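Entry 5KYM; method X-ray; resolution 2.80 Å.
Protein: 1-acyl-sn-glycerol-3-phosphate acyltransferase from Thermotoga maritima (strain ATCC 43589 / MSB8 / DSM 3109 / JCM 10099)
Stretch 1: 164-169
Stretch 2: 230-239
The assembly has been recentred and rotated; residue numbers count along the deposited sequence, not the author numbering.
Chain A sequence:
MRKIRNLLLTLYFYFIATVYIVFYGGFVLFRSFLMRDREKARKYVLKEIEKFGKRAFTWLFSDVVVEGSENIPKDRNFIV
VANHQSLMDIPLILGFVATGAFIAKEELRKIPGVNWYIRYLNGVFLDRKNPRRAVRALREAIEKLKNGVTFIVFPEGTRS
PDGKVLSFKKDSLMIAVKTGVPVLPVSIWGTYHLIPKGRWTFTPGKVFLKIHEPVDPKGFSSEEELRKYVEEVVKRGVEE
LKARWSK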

# COMPACT_ATOMS: atom_id res chain seq x y z
N LYS A 164 -0.18 11.04 -13.50
CA LYS A 164 -1.35 10.74 -14.30
C LYS A 164 -1.59 9.32 -14.20
O LYS A 164 -0.64 8.60 -14.20
N VAL A 165 -2.86 8.91 -14.15
CA VAL A 165 -3.18 7.49 -13.93
C VAL A 165 -3.09 6.75 -15.25
O VAL A 165 -3.71 7.13 -16.23
N LEU A 166 -2.34 5.67 -15.26
CA LEU A 166 -2.21 4.87 -16.45
C LEU A 166 -3.39 3.92 -16.55
O LEU A 166 -4.20 3.82 -15.63
N SER A 167 -3.49 3.24 -17.69
CA SER A 167 -4.55 2.23 -17.89
C SER A 167 -4.36 1.07 -16.97
O SER A 167 -3.23 0.69 -16.73
N PHE A 168 -5.43 0.47 -16.47
CA PHE A 168 -5.29 -0.74 -15.64
C PHE A 168 -4.93 -1.87 -16.61
O PHE A 168 -5.63 -2.08 -17.57
N LYS A 169 -3.80 -2.54 -16.41
CA LYS A 169 -3.38 -3.64 -17.27
C LYS A 169 -4.54 -4.67 -17.38
O LYS A 169 -5.30 -4.88 -16.44
N VAL A 230 -13.89 0.01 -11.39
CA VAL A 230 -12.95 0.36 -10.33
C VAL A 230 -11.99 1.46 -10.82
O VAL A 230 -11.77 2.44 -10.15
N GLU A 231 -11.45 1.27 -12.03
CA GLU A 231 -10.68 2.28 -12.74
C GLU A 231 -11.30 3.65 -12.81
O GLU A 231 -10.59 4.60 -12.52
N GLU A 232 -12.59 3.77 -13.16
CA GLU A 232 -13.23 5.12 -13.17
C GLU A 232 -13.32 5.62 -11.79
O GLU A 232 -12.99 6.78 -11.58
N VAL A 233 -13.71 4.76 -10.85
CA VAL A 233 -13.81 5.17 -9.42
C VAL A 233 -12.49 5.76 -8.87
O VAL A 233 -12.49 6.85 -8.28
N VAL A 234 -11.42 5.03 -9.09
CA VAL A 234 -10.13 5.44 -8.59
C VAL A 234 -9.71 6.73 -9.28
O VAL A 234 -9.33 7.70 -8.59
N LYS A 235 -9.82 6.73 -10.61
CA LYS A 235 -9.44 7.89 -11.40
C LYS A 235 -10.12 9.17 -11.00
O LYS A 235 -9.46 10.20 -10.90
N ARG A 236 -11.43 9.09 -10.79
CA ARG A 236 -12.23 10.24 -10.40
C ARG A 236 -11.76 10.78 -9.06
O ARG A 236 -11.77 11.98 -8.83
N GLY A 237 -11.34 9.88 -8.18
CA GLY A 237 -10.80 10.29 -6.91
C GLY A 237 -9.57 11.15 -7.06
O GLY A 237 -9.45 12.24 -6.48
N VAL A 238 -8.67 10.67 -7.90
CA VAL A 238 -7.42 11.36 -8.13
C VAL A 238 -7.68 12.77 -8.63
O VAL A 238 -7.06 13.72 -8.17
N GLU A 239 -8.64 12.89 -9.53
CA GLU A 239 -9.00 14.16 -10.07
C GLU A 239 -9.55 15.09 -8.99
O GLU A 239 -9.14 16.25 -8.91

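An irregular segment, 164-169, lies against one side of the helical stretch 230-239, part of a longer helix, and the two bury 353 Å² between them. Two side chains of the segment, Val165 and Phe168, point toward the helix and supply most of its share of the contact; Val165 CA lies 6.8 Å from Lys235 CA, and Phe168 CA lies 6.8 Å from Glu231 CA, the two helical residues being one turn apart. Leu166 and Ser167, between them, turn their CB atoms away, so the segment meets the helix as two bumps joined by backbone.

The larger bump is the buried ring of Phe168 (chi1 -76°, m). Glu231, extended with chi1 and chi2 both t, lays its aliphatic part over one face: CG of Glu231 sits 3.7 Å from the centroid of the Phe168 ring, 12° off the normal, a CH-pi contact. Valine methyls border the ring edge, Val230 CG1 at 4.2 Å from Phe168 CE2 and Val234 CG2 at 4.2 Å from Phe168 CZ. The ring thus fills a hollow with a glutamate stem on its face and two valines near its plane.

The smaller bump, Val165 (chi1 t), fits beside the next turn. Its CB rests 3.9 Å from CG of Lys235, while its CG2 meets CG2 of Val238 at 4.1 Å.

Beyond the ring, the Glu231 carboxylate reaches the segment's backbone: Phe168 N donates a weak hydrogen bond to Glu231 OE2 (3.3 Å, 141°). The same oxygen lies 3.4 Å from Ser167 CA and forms a salt bridge within the helix to Lys235 NZ at 3.5 Å. The CA-to-CB bond of Lys235 points sideways to the segment (chi1 m, the rest t), but its end comes nearer, Lys235 CE lying 4.2 Å from Leu166 O. One glutamate therefore serves both apolar and polar packing, its stem covering the ring and its carboxylate making a weak hydrogen bond to the backbone at Phe168.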

# COMPACT_ATOMS: atom_id res chain seq x y z
CB LYS A 164 -1.15 11.10 -15.77
CG LYS A 164 -1.55 12.53 -16.15
CD LYS A 164 -0.77 12.95 -17.41
CE LYS A 164 -1.55 13.92 -18.29
NZ LYS A 164 -1.95 15.04 -17.39
CB VAL A 165 -4.56 7.29 -13.31
CG1 VAL A 165 -4.67 5.90 -12.73
CG2 VAL A 165 -4.82 8.34 -12.23
CB LEU A 166 -0.92 4.07 -16.37
CG LEU A 166 0.37 4.89 -16.14
CD1 LEU A 166 1.46 3.99 -15.56
CD2 LEU A 166 0.85 5.67 -17.36
CB SER A 167 -4.55 1.72 -19.33
OG SER A 167 -5.21 2.64 -20.17
CB PHE A 168 -6.58 -1.02 -14.83
CG PHE A 168 -6.80 -0.10 -13.61
CD1 PHE A 168 -6.11 1.09 -13.42
CD2 PHE A 168 -7.67 -0.49 -12.61
CE1 PHE A 168 -6.30 1.87 -12.28
CE2 PHE A 168 -7.87 0.28 -11.49
CZ PHE A 168 -7.22 1.49 -11.36
CB LYS A 169 -2.04 -4.29 -16.78
CG LYS A 169 -0.73 -3.45 -16.83
CD LYS A 169 -0.52 -2.60 -18.13
CE LYS A 169 0.44 -1.38 -17.95
NZ LYS A 169 -0.07 -0.09 -17.26
CB VAL A 230 -12.21 -0.90 -9.84
CG1 VAL A 230 -11.10 -0.52 -8.85
CG2 VAL A 230 -13.18 -1.87 -9.18
CB GLU A 231 -10.30 1.83 -14.17
CG GLU A 231 -9.17 2.68 -14.74
CD GLU A 231 -8.60 2.25 -16.08
OE1 GLU A 231 -9.11 1.33 -16.75
OE2 GLU A 231 -7.61 2.91 -16.46
CB GLU A 232 -14.60 5.27 -13.86
CG GLU A 232 -14.56 5.46 -15.41
CD GLU A 232 -13.17 5.79 -16.03
OE1 GLU A 232 -12.79 7.00 -16.09
OE2 GLU A 232 -12.46 4.83 -16.47
CB VAL A 233 -14.26 4.00 -8.49
CG1 VAL A 233 -14.16 4.42 -7.03
CG2 VAL A 233 -15.68 3.55 -8.84
CB VAL A 234 -9.03 4.38 -8.80
CG1 VAL A 234 -7.72 4.93 -8.23
CG2 VAL A 234 -9.37 3.07 -8.09
CB LYS A 235 -9.64 7.66 -12.89
CG LYS A 235 -8.44 7.06 -13.57
CD LYS A 235 -8.80 6.89 -15.01
CE LYS A 235 -7.67 6.25 -15.79
NZ LYS A 235 -7.96 6.33 -17.27
CB ARG A 236 -13.74 9.95 -10.38
CG ARG A 236 -14.59 11.22 -10.26
CD ARG A 236 -16.10 11.00 -10.47
NE ARG A 236 -16.65 9.83 -9.76
CZ ARG A 236 -16.86 8.59 -10.26
NH1 ARG A 236 -16.57 8.28 -11.54
NH2 ARG A 236 -17.36 7.64 -9.47
CB VAL A 238 -6.56 10.59 -9.13
CG1 VAL A 238 -5.30 11.35 -9.44
CG2 VAL A 238 -6.14 9.31 -8.49
CB GLU A 239 -10.00 13.95 -11.22
CG GLU A 239 -9.35 13.29 -12.43
CD GLU A 239 -8.45 14.25 -13.23
OE1 GLU A 239 -8.95 15.33 -13.69
OE2 GLU A 239 -7.26 13.91 -13.41